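Local coordinates for protein DyP (Bjerkandera adusta, PDB 3MM3) that probably acts as a haem b peroxidase, using hydrogen peroxide to oxidise dyes and other substrates at an iron centre, at residues C303-H308 with K384-G389; F291-T296 with N313-L318; F167-G172 with R263-A268. The protein carries 1 engineered substitution. All coordinates share one frame; numbering follows the deposited sequence.

Contact 1: C303-H308 with K384-G389; sequences CPFGAH and KPITPG. With HEM (protoporphyrin IX containing Fe), chain B.
The ammonium nitrogen NZ of Lys384 is gripped by two acceptors, the carboxylate OD1 of Asp317 in a salt bridge and the backbone O of Leu297, while the aliphatic part of the same side chain lies across the ring of Phe305. A bend at chi2 (-47°) brings the chain back over that ring. Lys384 CG sits almost on the ring normal, 3.9 Å from the Phe305 centroid, a CH-pi contact, and Lys384 CD approaches Phe305 CE1 at 3.8 Å. One lysine thus pairs a buried aromatic face with a charge fixed further out. At the edge of the ring the contact is tight: Ile386 CD1 meets Phe305 CE2 at 3.3 Å, near the ring plane. Ile386 CG1 is held between the backbone N and the carbonyl carbon (chi1 43°), a torsion that turns the end of the side chain inward from an otherwise exposed residue.

Phe305 occupies the type I turn Pro304-Ala307 that leads into the proximal haem helix 308-312 of the DyP fold. Ala307 is the N-cap, and the next residue, His308, is the axial ligand, its NE2 2.1 Å from the haem iron. A hydrogen bond from His308 ND1 to Glu391 OE1 helps fix the rotation of the imidazole, and Glu391 follows closely on the 384-389 loop.

Pro388 adds to the packing at the root of the aromatic side chain, its CB 3.6 Å from Phe305 CB, while Pro385 CD stands 4.0 Å from Phe305 CZ. A water joins the two backbones. It lies 2.8 Å from Pro388 O, to which it can donate, and accepts a weak hydrogen bond from Gly306 N at 3.0 Å.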
loop_
_atom_site.group_PDB
_atom_site.type_symbol
_atom_site.label_atom_id
_atom_site.label_comp_id
_atom_site.label_asym_id
_atom_site.label_seq_id
_atom_site.Cartn_x
_atom_site.Cartn_y
_atom_site.Cartn_z
ATOM N N CYS A 303 -2.690 22.442 -6.023
ATOM C CA CYS A 303 -3.024 21.181 -5.351
ATOM C C CYS A 303 -3.676 21.482 -4.009
ATOM O O CYS A 303 -3.147 22.305 -3.253
ATOM C CB CYS A 303 -1.750 20.371 -5.112
ATOM S SG CYS A 303 -1.996 18.691 -4.489
ATOM N N PRO A 304 -4.805 20.804 -3.681
ATOM C CA PRO A 304 -5.343 20.964 -2.322
ATOM C C PRO A 304 -4.333 20.521 -1.270
ATOM O O PRO A 304 -3.472 19.670 -1.536
ATOM C CB PRO A 304 -6.574 20.043 -2.312
ATOM C CG PRO A 304 -6.922 19.849 -3.786
ATOM C CD PRO A 304 -5.597 19.837 -4.473
ATOM N N PHE A 305 -4.452 21.086 -0.078
ATOM C CA PHE A 305 -3.569 20.692 1.015
ATOM C C PHE A 305 -3.813 19.248 1.439
ATOM O O PHE A 305 -2.896 18.598 1.939
ATOM C CB PHE A 305 -3.751 21.608 2.231
ATOM C CG PHE A 305 -3.376 23.042 1.983
ATOM C CD1 PHE A 305 -2.187 23.369 1.340
ATOM C CD2 PHE A 305 -4.190 24.067 2.443
ATOM C CE1 PHE A 305 -1.841 24.714 1.120
ATOM C CE2 PHE A 305 -3.851 25.402 2.227
ATOM C CZ PHE A 305 -2.676 25.726 1.569
ATOM N N GLY A 306 -5.039 18.763 1.256
ATOM C CA GLY A 306 -5.443 17.441 1.755
ATOM C C GLY A 306 -5.564 16.315 0.741
ATOM O O GLY A 306 -6.162 15.278 1.040
ATOM N N ALA A 307 -5.014 16.506 -0.459
ATOM C CA ALA A 307 -5.029 15.466 -1.483
ATOM C C ALA A 307 -4.294 14.217 -0.988
ATOM O O ALA A 307 -3.308 14.324 -0.252
ATOM C CB ALA A 307 -4.408 15.990 -2.755
ATOM N N HIS A 308 -4.762 13.041 -1.412
ATOM C CA HIS A 308 -4.208 11.755 -0.969
ATOM C C HIS A 308 -2.680 11.722 -0.957
ATOM O O HIS A 308 -2.077 11.453 0.086
ATOM C CB HIS A 308 -4.771 10.614 -1.825
ATOM C CG HIS A 308 -4.294 9.247 -1.423
ATOM N ND1 HIS A 308 -4.704 8.631 -0.257
ATOM C CD2 HIS A 308 -3.463 8.373 -2.041
ATOM C CE1 HIS A 308 -4.132 7.440 -0.171
ATOM N NE2 HIS A 308 -3.387 7.248 -1.249
ATOM N N LYS A 384 -0.745 25.979 7.570
ATOM C CA LYS A 384 -1.400 26.436 6.346
ATOM C C LYS A 384 -2.355 27.580 6.666
ATOM O O LYS A 384 -2.807 27.690 7.807
ATOM C CB LYS A 384 -2.144 25.283 5.654
ATOM C CG LYS A 384 -1.246 24.126 5.194
ATOM C CD LYS A 384 0.005 24.611 4.446
ATOM C CE LYS A 384 0.793 23.440 3.844
ATOM N NZ LYS A 384 2.120 23.875 3.320
ATOM N N PRO A 385 -2.648 28.441 5.667
ATOM C CA PRO A 385 -3.533 29.593 5.905
ATOM C C PRO A 385 -4.973 29.202 6.226
ATOM O O PRO A 385 -5.722 30.014 6.781
ATOM C CB PRO A 385 -3.468 30.375 4.590
ATOM C CG PRO A 385 -2.884 29.456 3.595
ATOM C CD PRO A 385 -2.027 28.492 4.330
ATOM N N ILE A 386 -5.354 27.978 5.865
ATOM C CA ILE A 386 -6.667 27.426 6.197
ATOM C C ILE A 386 -6.554 25.936 6.522
ATOM O O ILE A 386 -5.578 25.288 6.144
ATOM C CB ILE A 386 -7.722 27.658 5.068
ATOM C CG1 ILE A 386 -7.129 27.386 3.683
ATOM C CG2 ILE A 386 -8.296 29.076 5.128
ATOM C CD1 ILE A 386 -6.916 25.946 3.406
ATOM N N THR A 387 -7.564 25.414 7.204
ATOM C CA THR A 387 -7.629 24.006 7.602
ATOM C C THR A 387 -7.646 23.081 6.382
ATOM O O THR A 387 -8.539 23.180 5.537
ATOM C CB THR A 387 -8.874 23.763 8.471
ATOM O OG1 THR A 387 -8.839 24.653 9.594
ATOM C CG2 THR A 387 -8.938 22.319 8.970
ATOM N N PRO A 388 -6.644 22.190 6.265
ATOM C CA PRO A 388 -6.675 21.262 5.127
ATOM C C PRO A 388 -7.882 20.311 5.138
ATOM O O PRO A 388 -8.533 20.128 4.106
ATOM C CB PRO A 388 -5.375 20.480 5.291
ATOM C CG PRO A 388 -4.461 21.451 5.985
ATOM C CD PRO A 388 -5.344 22.153 6.967
ATOM N N GLY A 389 -8.194 19.732 6.292
ATOM C CA GLY A 389 -9.289 18.766 6.379
ATOM C C GLY A 389 -8.813 17.326 6.282
ATOM O O GLY A 389 -7.610 17.051 6.303
HETATM C CHA HEM B . -0.228 7.011 -3.712
HETATM C CHB HEM B . -4.630 5.151 -4.390
HETATM C CHC HEM B . -4.746 3.741 0.228
HETATM C CHD HEM B . -0.403 5.686 0.967
HETATM C C1A HEM B . -1.415 6.663 -4.290
HETATM C C2A HEM B . -1.800 6.943 -5.651
HETATM C C3A HEM B . -3.022 6.438 -5.834
HETATM C C4A HEM B . -3.436 5.804 -4.609
HETATM C CMA HEM B . -3.870 6.482 -7.116
HETATM C CAA HEM B . -0.940 7.731 -6.666
HETATM C CBA HEM B . 0.195 6.904 -7.278
HETATM C CGA HEM B . 1.534 7.185 -6.632
HETATM O O1A HEM B . 1.813 8.361 -6.318
HETATM O O2A HEM B . 2.335 6.259 -6.464
HETATM C C1B HEM B . -5.048 4.595 -3.208
HETATM C C2B HEM B . -6.275 3.859 -3.005
HETATM C C3B HEM B . -6.303 3.461 -1.729
HETATM C C4B HEM B . -5.080 3.927 -1.095
HETATM C CMB HEM B . -7.339 3.626 -4.096
HETATM C CAB HEM B . -7.391 2.644 -1.007
HETATM C CBB HEM B . -8.205 1.795 -1.645
HETATM C C1C HEM B . -3.608 4.197 0.845
HETATM C C2C HEM B . -3.322 4.096 2.262
HETATM C C3C HEM B . -2.109 4.655 2.467
HETATM C C4C HEM B . -1.620 5.109 1.189
HETATM C CMC HEM B . -4.266 3.428 3.288
HETATM C CAC HEM B . -1.320 4.804 3.784
HETATM C CBC HEM B . -1.938 5.031 4.942
HETATM C C1D HEM B . 0.061 6.138 -0.237
HETATM C C2D HEM B . 1.382 6.658 -0.441
HETATM C C3D HEM B . 1.433 7.076 -1.877
HETATM C C4D HEM B . 0.135 6.774 -2.412
HETATM C CMD HEM B . 2.543 6.769 0.563
HETATM C CAD HEM B . 2.637 7.704 -2.576
HETATM C CBD HEM B . 2.667 9.181 -2.190
HETATM C CGD HEM B . 3.907 9.869 -2.709
HETATM O O1D HEM B . 3.772 10.957 -3.325
HETATM O O2D HEM B . 5.032 9.355 -2.510
HETATM N NA HEM B . -2.428 5.953 -3.690
HETATM N NB HEM B . -4.324 4.624 -2.021
HETATM N NC HEM B . -2.565 4.841 0.222
HETATM N ND HEM B . -0.663 6.200 -1.429
HETATM FE FE HEM B . -2.519 5.421 -1.715
HETATM O O HOH W 1 -7.370 20.606 1.586
#

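Contact 2: F291-T296 with N313-L318; sequences FDYSDT and NPRQDL. With HEM (protoporphyrin IX containing Fe), chain B.
Two hydrogen bonds join Arg315 and Gln316 directly to the backbone of Phe291 and Asp292. Arg315 NH1 donates to Phe291 O at 2.9 Å, the acceptor standing somewhat out of the guanidinium plane, and Gln316 N donates to Asp292 O at 3.0 Å. Asp292 is itself fixed by an Asx turn: its OD1 takes Ser294 N from above the carboxylate plane and the hydroxyl of Ser294 on the syn side.

Stacking comes next. The guanidinium of Arg315 lies flat on the Phe291 ring, centres 3.9 Å apart and planes at 9°, a cation-pi pair. The arginine side chain is stretched out as far as NE and passes beside Tyr293, whose ring is steeply inclined to the guanidinium. Van der Waals contact is lighter: Tyr293 CD2 packs 3.8 Å from Arg315 CB, and Gln316 CG lies against the Asp292 carboxylate, the two side chains side by side.

Charge and water supply the third group. Arg315 NH2 donates to haem O1D at 2.9 Å and also serves Asn289 OD1, and Asn313 ND2 donates to haem O2D at 2.9 Å. One water accepts from Arg315 NE and can donate to haem O1D and Asn313 O; it lies 2.7 Å from Tyr293 OH. Replacing Arg315 by alanine is likely to strip haem O1D of this cationic donor and leave the face of Phe291 without its stacked group. With both carboxylate oxygens taken by side chains that follow the proximal helix 308-312, the arrangement is that of a haem propionate site.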
loop_
_atom_site.group_PDB
_atom_site.type_symbol
_atom_site.label_atom_id
_atom_site.label_comp_id
_atom_site.label_asym_id
_atom_site.label_seq_id
_atom_site.Cartn_x
_atom_site.Cartn_y
_atom_site.Cartn_z
ATOM N N PHE A 291 8.367 16.813 -8.329
ATOM C CA PHE A 291 7.607 17.900 -7.730
ATOM C C PHE A 291 7.726 17.779 -6.223
ATOM O O PHE A 291 8.028 16.695 -5.701
ATOM C CB PHE A 291 6.127 17.865 -8.180
ATOM C CG PHE A 291 5.359 16.652 -7.691
ATOM C CD1 PHE A 291 4.619 16.705 -6.507
ATOM C CD2 PHE A 291 5.396 15.460 -8.403
ATOM C CE1 PHE A 291 3.916 15.589 -6.057
ATOM C CE2 PHE A 291 4.705 14.332 -7.951
ATOM C CZ PHE A 291 3.960 14.398 -6.781
ATOM N N ASP A 292 7.493 18.877 -5.522
ATOM C CA ASP A 292 7.619 18.857 -4.067
ATOM C C ASP A 292 6.671 19.793 -3.320
ATOM O O ASP A 292 6.849 20.019 -2.127
ATOM C CB ASP A 292 9.079 19.124 -3.650
ATOM C CG ASP A 292 9.581 20.484 -4.077
ATOM O OD1 ASP A 292 8.790 21.307 -4.578
ATOM O OD2 ASP A 292 10.795 20.732 -3.898
ATOM N N TYR A 293 5.674 20.323 -4.035
ATOM C CA TYR A 293 4.693 21.292 -3.503
ATOM C C TYR A 293 5.253 22.674 -3.193
ATOM O O TYR A 293 4.514 23.532 -2.707
ATOM C CB TYR A 293 3.903 20.757 -2.284
ATOM C CG TYR A 293 3.308 19.400 -2.539
ATOM C CD1 TYR A 293 2.378 19.214 -3.562
ATOM C CD2 TYR A 293 3.714 18.291 -1.799
ATOM C CE1 TYR A 293 1.861 17.956 -3.831
ATOM C CE2 TYR A 293 3.182 17.027 -2.046
ATOM C CZ TYR A 293 2.263 16.869 -3.071
ATOM O OH TYR A 293 1.737 15.632 -3.361
ATOM N N SER A 294 6.537 22.899 -3.485
ATOM C CA SER A 294 7.188 24.167 -3.114
ATOM C C SER A 294 6.562 25.390 -3.772
ATOM O O SER A 294 6.689 26.502 -3.252
ATOM C CB SER A 294 8.693 24.139 -3.398
ATOM O OG SER A 294 8.944 24.009 -4.778
ATOM N N ASP A 295 5.874 25.186 -4.894
ATOM C CA ASP A 295 5.185 26.294 -5.566
ATOM C C ASP A 295 3.710 26.413 -5.168
ATOM O O ASP A 295 2.969 27.186 -5.777
ATOM C CB ASP A 295 5.340 26.181 -7.082
ATOM C CG ASP A 295 6.768 26.470 -7.551
ATOM O OD1 ASP A 295 7.605 26.941 -6.741
ATOM O OD2 ASP A 295 7.055 26.221 -8.742
ATOM N N THR A 296 3.289 25.665 -4.148
ATOM C CA THR A 296 1.893 25.665 -3.702
ATOM C C THR A 296 1.805 25.401 -2.207
ATOM O O THR A 296 0.851 24.806 -1.714
ATOM C CB THR A 296 1.012 24.687 -4.547
ATOM O OG1 THR A 296 -0.386 24.915 -4.290
ATOM C CG2 THR A 296 1.378 23.213 -4.304
ATOM N N ASN A 313 2.586 11.649 1.577
ATOM C CA ASN A 313 3.975 12.076 1.377
ATOM C C ASN A 313 4.000 13.592 1.211
ATOM O O ASN A 313 3.855 14.113 0.099
ATOM C CB ASN A 313 4.623 11.395 0.175
ATOM C CG ASN A 313 6.046 11.880 -0.078
ATOM O OD1 ASN A 313 6.615 12.632 0.723
ATOM N ND2 ASN A 313 6.628 11.453 -1.205
ATOM N N PRO A 314 4.167 14.313 2.326
ATOM C CA PRO A 314 4.001 15.771 2.297
ATOM C C PRO A 314 5.117 16.556 1.614
ATOM O O PRO A 314 4.937 17.747 1.374
ATOM C CB PRO A 314 3.906 16.146 3.782
ATOM C CG PRO A 314 3.539 14.877 4.465
ATOM C CD PRO A 314 4.217 13.808 3.707
ATOM N N ARG A 315 6.231 15.902 1.293
ATOM C CA ARG A 315 7.350 16.565 0.613
ATOM C C ARG A 315 7.676 17.893 1.325
ATOM O O ARG A 315 7.884 17.888 2.541
ATOM C CB ARG A 315 7.070 16.697 -0.900
ATOM C CG ARG A 315 6.690 15.349 -1.528
ATOM C CD ARG A 315 6.513 15.367 -3.029
ATOM N NE ARG A 315 6.010 14.062 -3.457
ATOM C CZ ARG A 315 6.405 13.395 -4.534
ATOM N NH1 ARG A 315 7.336 13.887 -5.352
ATOM N NH2 ARG A 315 5.892 12.198 -4.775
ATOM N N GLN A 316 7.698 19.012 0.606
ATOM C CA GLN A 316 8.102 20.288 1.214
ATOM C C GLN A 316 7.133 20.859 2.250
ATOM O O GLN A 316 7.478 21.797 2.959
ATOM C CB GLN A 316 8.435 21.332 0.138
ATOM C CG GLN A 316 9.811 21.168 -0.504
ATOM C CD GLN A 316 10.963 21.321 0.487
ATOM O OE1 GLN A 316 11.842 20.471 0.556
ATOM N NE2 GLN A 316 10.938 22.391 1.267
ATOM N N ASP A 317 5.935 20.280 2.375
ATOM C CA ASP A 317 5.043 20.698 3.463
ATOM C C ASP A 317 5.682 20.439 4.824
ATOM O O ASP A 317 5.318 21.080 5.799
ATOM C CB ASP A 317 3.685 19.983 3.415
ATOM C CG ASP A 317 2.765 20.505 2.326
ATOM O OD1 ASP A 317 2.898 21.661 1.864
ATOM O OD2 ASP A 317 1.861 19.744 1.949
ATOM N N LEU A 318 6.636 19.510 4.883
ATOM C CA LEU A 318 7.362 19.235 6.131
ATOM C C LEU A 318 8.518 20.210 6.390
ATOM O O LEU A 318 9.120 20.186 7.469
ATOM C CB LEU A 318 7.867 17.789 6.172
ATOM C CG LEU A 318 6.841 16.654 6.137
ATOM C CD1 LEU A 318 7.566 15.320 6.268
ATOM C CD2 LEU A 318 5.761 16.765 7.197
HETATM C CHA HEM B . -0.228 7.011 -3.712
HETATM C CHB HEM B . -4.630 5.151 -4.390
HETATM C CHC HEM B . -4.746 3.741 0.228
HETATM C CHD HEM B . -0.403 5.686 0.967
HETATM C C1A HEM B . -1.415 6.663 -4.290
HETATM C C2A HEM B . -1.800 6.943 -5.651
HETATM C C3A HEM B . -3.022 6.438 -5.834
HETATM C C4A HEM B . -3.436 5.804 -4.609
HETATM C CMA HEM B . -3.870 6.482 -7.116
HETATM C CAA HEM B . -0.940 7.731 -6.666
HETATM C CBA HEM B . 0.195 6.904 -7.278
HETATM C CGA HEM B . 1.534 7.185 -6.632
HETATM O O1A HEM B . 1.813 8.361 -6.318
HETATM O O2A HEM B . 2.335 6.259 -6.464
HETATM C C1B HEM B . -5.048 4.595 -3.208
HETATM C C2B HEM B . -6.275 3.859 -3.005
HETATM C C3B HEM B . -6.303 3.461 -1.729
HETATM C C4B HEM B . -5.080 3.927 -1.095
HETATM C CMB HEM B . -7.339 3.626 -4.096
HETATM C CAB HEM B . -7.391 2.644 -1.007
HETATM C CBB HEM B . -8.205 1.795 -1.645
HETATM C C1C HEM B . -3.608 4.197 0.845
HETATM C C2C HEM B . -3.322 4.096 2.262
HETATM C C3C HEM B . -2.109 4.655 2.467
HETATM C C4C HEM B . -1.620 5.109 1.189
HETATM C CMC HEM B . -4.266 3.428 3.288
HETATM C CAC HEM B . -1.320 4.804 3.784
HETATM C CBC HEM B . -1.938 5.031 4.942
HETATM C C1D HEM B . 0.061 6.138 -0.237
HETATM C C2D HEM B . 1.382 6.658 -0.441
HETATM C C3D HEM B . 1.433 7.076 -1.877
HETATM C C4D HEM B . 0.135 6.774 -2.412
HETATM C CMD HEM B . 2.543 6.769 0.563
HETATM C CAD HEM B . 2.637 7.704 -2.576
HETATM C CBD HEM B . 2.667 9.181 -2.190
HETATM C CGD HEM B . 3.907 9.869 -2.709
HETATM O O1D HEM B . 3.772 10.957 -3.325
HETATM O O2D HEM B . 5.032 9.355 -2.510
HETATM N NA HEM B . -2.428 5.953 -3.690
HETATM N NB HEM B . -4.324 4.624 -2.021
HETATM N NC HEM B . -2.565 4.841 0.222
HETATM N ND HEM B . -0.663 6.200 -1.429
HETATM FE FE HEM B . -2.519 5.421 -1.715
HETATM O O HOH W 2 3.351 13.572 -2.527
#

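Contact 3: F167-G172 with R263-A268; sequences FGFLNG and RWKSGA. Engineered in segment 167-172: Asn171 (natural residue Asp). With HEM (protoporphyrin IX containing Fe), chain B; CYN (cyanide ion), chain C.
Phe167 O lies 3.6 Å from Lys265 CE, where the segment enters the GxxDG motif of DyP-type peroxidases, which runs from Gly168 to Gly172. Its aspartate is here replaced by the engineered Asn171. Lys265 runs out straight past CG and carries its NZ on to a salt bridge with Glu254, and its methylene groups do the packing here. At Gly168 the carbonyl O meets Lys265 CB at 3.3 Å; a side chain on this glycine would press against Lys265 CE.

Phe169 receives the same lysine over one ring face. Lys265 CG stands 3.5 Å from the Phe169 centroid, a nearly perpendicular CH-pi approach. At the ring edge lies Arg263 O, a buried carbonyl with no polar partner in the model.

Leu170 supplies the one direct backbone bond between the loops, its N donating to Lys265 O at 2.9 Å. With CG trans to the backbone N (chi1 -176°), its CD2 reaches Ser266 O; a CB on Gly267 would run into Leu170 CD2. A water donates to both Leu170 O and Trp264 O. The opposing loop also serves the haem: Arg263 NE donates to haem O1A at 3.0 Å, while its NH1 holds Gly267 O.

Asn171 turns away from that loop toward the distal ligand. OD1 accepts from Arg329 NH1, and ND2 donates to the cyanide N at 3.1 Å, with an N-H...N angle of 160°.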
loop_
_atom_site.group_PDB
_atom_site.type_symbol
_atom_site.label_atom_id
_atom_site.label_comp_id
_atom_site.label_asym_id
_atom_site.label_seq_id
_atom_site.Cartn_x
_atom_site.Cartn_y
_atom_site.Cartn_z
ATOM N N PHE A 167 -10.885 2.928 -8.853
ATOM C CA PHE A 167 -11.456 4.241 -9.149
ATOM C C PHE A 167 -10.929 4.794 -10.484
ATOM O O PHE A 167 -11.450 5.795 -10.992
ATOM C CB PHE A 167 -11.185 5.260 -8.034
ATOM C CG PHE A 167 -11.820 4.937 -6.698
ATOM C CD1 PHE A 167 -13.102 4.390 -6.591
ATOM C CD2 PHE A 167 -11.126 5.230 -5.531
ATOM C CE1 PHE A 167 -13.653 4.119 -5.337
ATOM C CE2 PHE A 167 -11.672 4.971 -4.264
ATOM C CZ PHE A 167 -12.942 4.410 -4.173
ATOM N N GLY A 168 -9.892 4.160 -11.027
ATOM C CA GLY A 168 -9.329 4.529 -12.324
ATOM C C GLY A 168 -7.944 5.155 -12.327
ATOM O O GLY A 168 -7.444 5.514 -13.391
ATOM N N PHE A 169 -7.314 5.272 -11.159
ATOM C CA PHE A 169 -6.057 6.030 -11.051
ATOM C C PHE A 169 -4.825 5.135 -11.082
ATOM O O PHE A 169 -4.767 4.123 -10.378
ATOM C CB PHE A 169 -6.072 6.876 -9.766
ATOM C CG PHE A 169 -7.104 7.973 -9.791
ATOM C CD1 PHE A 169 -6.721 9.284 -10.027
ATOM C CD2 PHE A 169 -8.461 7.687 -9.616
ATOM C CE1 PHE A 169 -7.666 10.300 -10.091
ATOM C CE2 PHE A 169 -9.413 8.689 -9.674
ATOM C CZ PHE A 169 -9.027 9.999 -9.921
ATOM N N LEU A 170 -3.840 5.523 -11.893
ATOM C CA LEU A 170 -2.573 4.802 -11.950
ATOM C C LEU A 170 -1.917 4.783 -10.570
ATOM O O LEU A 170 -1.776 5.826 -9.925
ATOM C CB LEU A 170 -1.635 5.439 -12.982
ATOM C CG LEU A 170 -0.294 4.738 -13.221
ATOM C CD1 LEU A 170 -0.430 3.282 -13.727
ATOM C CD2 LEU A 170 0.555 5.569 -14.193
ATOM N N ASN A 171 -1.557 3.592 -10.108
ATOM C CA ASN A 171 -0.941 3.449 -8.800
ATOM C C ASN A 171 0.451 2.817 -8.886
ATOM O O ASN A 171 0.800 2.192 -9.897
ATOM C CB ASN A 171 -1.846 2.680 -7.832
ATOM C CG ASN A 171 -1.526 3.003 -6.378
ATOM O OD1 ASN A 171 -0.529 3.675 -6.076
ATOM N ND2 ASN A 171 -2.354 2.539 -5.482
ATOM N N GLY A 172 1.250 3.008 -7.839
ATOM C CA GLY A 172 2.609 2.451 -7.784
ATOM C C GLY A 172 3.649 3.298 -8.492
ATOM O O GLY A 172 4.662 2.779 -9.004
ATOM N N ARG A 263 -3.220 13.412 -8.216
ATOM C CA ARG A 263 -2.798 13.004 -9.559
ATOM C C ARG A 263 -4.026 12.780 -10.412
ATOM O O ARG A 263 -5.048 12.313 -9.910
ATOM C CB ARG A 263 -2.013 11.686 -9.536
ATOM C CG ARG A 263 -0.643 11.754 -8.892
ATOM C CD ARG A 263 0.080 10.427 -9.074
ATOM N NE ARG A 263 1.365 10.433 -8.372
ATOM C CZ ARG A 263 2.521 10.835 -8.899
ATOM N NH1 ARG A 263 2.609 11.232 -10.157
ATOM N NH2 ARG A 263 3.607 10.815 -8.148
ATOM N N TRP A 264 -3.903 13.071 -11.707
ATOM C CA TRP A 264 -4.880 12.635 -12.695
ATOM C C TRP A 264 -4.877 11.111 -12.778
ATOM O O TRP A 264 -3.916 10.449 -12.345
ATOM C CB TRP A 264 -4.523 13.214 -14.067
ATOM C CG TRP A 264 -4.596 14.710 -14.123
ATOM C CD1 TRP A 264 -3.579 15.591 -13.882
ATOM C CD2 TRP A 264 -5.742 15.503 -14.440
ATOM N NE1 TRP A 264 -4.021 16.885 -14.029
ATOM C CE2 TRP A 264 -5.345 16.858 -14.377
ATOM C CE3 TRP A 264 -7.067 15.200 -14.785
ATOM C CZ2 TRP A 264 -6.228 17.907 -14.618
ATOM C CZ3 TRP A 264 -7.941 16.246 -15.044
ATOM C CH2 TRP A 264 -7.517 17.581 -14.959
ATOM N N LYS A 265 -5.931 10.545 -13.359
ATOM C CA LYS A 265 -5.988 9.088 -13.534
ATOM C C LYS A 265 -4.780 8.544 -14.288
ATOM O O LYS A 265 -4.348 7.414 -14.044
ATOM C CB LYS A 265 -7.269 8.670 -14.250
ATOM C CG LYS A 265 -8.498 8.791 -13.371
ATOM C CD LYS A 265 -9.740 8.378 -14.121
ATOM C CE LYS A 265 -10.944 8.509 -13.228
ATOM N NZ LYS A 265 -12.208 8.211 -13.971
ATOM N N SER A 266 -4.251 9.356 -15.207
ATOM C CA SER A 266 -3.090 9.000 -16.017
ATOM C C SER A 266 -1.789 8.886 -15.227
ATOM O O SER A 266 -0.799 8.363 -15.735
ATOM C CB SER A 266 -2.886 10.062 -17.087
ATOM O OG SER A 266 -2.407 11.249 -16.473
ATOM N N GLY A 267 -1.792 9.410 -14.002
ATOM C CA GLY A 267 -0.580 9.485 -13.200
ATOM C C GLY A 267 0.058 10.862 -13.191
ATOM O O GLY A 267 0.980 11.106 -12.416
ATOM N N ALA A 268 -0.405 11.775 -14.040
ATOM C CA ALA A 268 0.195 13.102 -14.067
ATOM C C ALA A 268 -0.075 13.806 -12.733
ATOM O O ALA A 268 -1.227 13.930 -12.319
ATOM C CB ALA A 268 -0.342 13.904 -15.233
HETATM C CHA HEM B . -0.228 7.011 -3.712
HETATM C CHB HEM B . -4.630 5.151 -4.390
HETATM C CHC HEM B . -4.746 3.741 0.228
HETATM C CHD HEM B . -0.403 5.686 0.967
HETATM C C1A HEM B . -1.415 6.663 -4.290
HETATM C C2A HEM B . -1.800 6.943 -5.651
HETATM C C3A HEM B . -3.022 6.438 -5.834
HETATM C C4A HEM B . -3.436 5.804 -4.609
HETATM C CMA HEM B . -3.870 6.482 -7.116
HETATM C CAA HEM B . -0.940 7.731 -6.666
HETATM C CBA HEM B . 0.195 6.904 -7.278
HETATM C CGA HEM B . 1.534 7.185 -6.632
HETATM O O1A HEM B . 1.813 8.361 -6.318
HETATM O O2A HEM B . 2.335 6.259 -6.464
HETATM C C1B HEM B . -5.048 4.595 -3.208
HETATM C C2B HEM B . -6.275 3.859 -3.005
HETATM C C3B HEM B . -6.303 3.461 -1.729
HETATM C C4B HEM B . -5.080 3.927 -1.095
HETATM C CMB HEM B . -7.339 3.626 -4.096
HETATM C CAB HEM B . -7.391 2.644 -1.007
HETATM C CBB HEM B . -8.205 1.795 -1.645
HETATM C C1C HEM B . -3.608 4.197 0.845
HETATM C C2C HEM B . -3.322 4.096 2.262
HETATM C C3C HEM B . -2.109 4.655 2.467
HETATM C C4C HEM B . -1.620 5.109 1.189
HETATM C CMC HEM B . -4.266 3.428 3.288
HETATM C CAC HEM B . -1.320 4.804 3.784
HETATM C CBC HEM B . -1.938 5.031 4.942
HETATM C C1D HEM B . 0.061 6.138 -0.237
HETATM C C2D HEM B . 1.382 6.658 -0.441
HETATM C C3D HEM B . 1.433 7.076 -1.877
HETATM C C4D HEM B . 0.135 6.774 -2.412
HETATM C CMD HEM B . 2.543 6.769 0.563
HETATM C CAD HEM B . 2.637 7.704 -2.576
HETATM C CBD HEM B . 2.667 9.181 -2.190
HETATM C CGD HEM B . 3.907 9.869 -2.709
HETATM O O1D HEM B . 3.772 10.957 -3.325
HETATM O O2D HEM B . 5.032 9.355 -2.510
HETATM N NA HEM B . -2.428 5.953 -3.690
HETATM N NB HEM B . -4.324 4.624 -2.021
HETATM N NC HEM B . -2.565 4.841 0.222
HETATM N ND HEM B . -0.663 6.200 -1.429
HETATM FE FE HEM B . -2.519 5.421 -1.715
HETATM C C CYN C . -1.793 3.569 -2.211
HETATM N N CYN C . -1.464 2.522 -2.551
HETATM O O HOH W 3 -2.336 8.509 -10.459
#

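How the contacts relate
All three contacts meet at one haem. Contact 1 brings in the axial histidine on one face, and contact 3 faces the bound cyanide on the opposite face. The propionates are divided: contact 2 holds one and Arg263 of contact 3 the other. Contacts 1 and 2, whose segments alternate along the chain, have centres 12 Å apart and are joined by the salt bridge of Lys384 NZ to Asp317 OD1 at 2.8 Å. Contacts 2 and 3 touch where Phe291 CE2 packs 3.7 Å from Arg263 NH2, so Phe291 touches both Arg315 and Arg263. Contacts 1 and 3 do not touch; their nearest atoms are about 6 Å apart, and the haem bridges them.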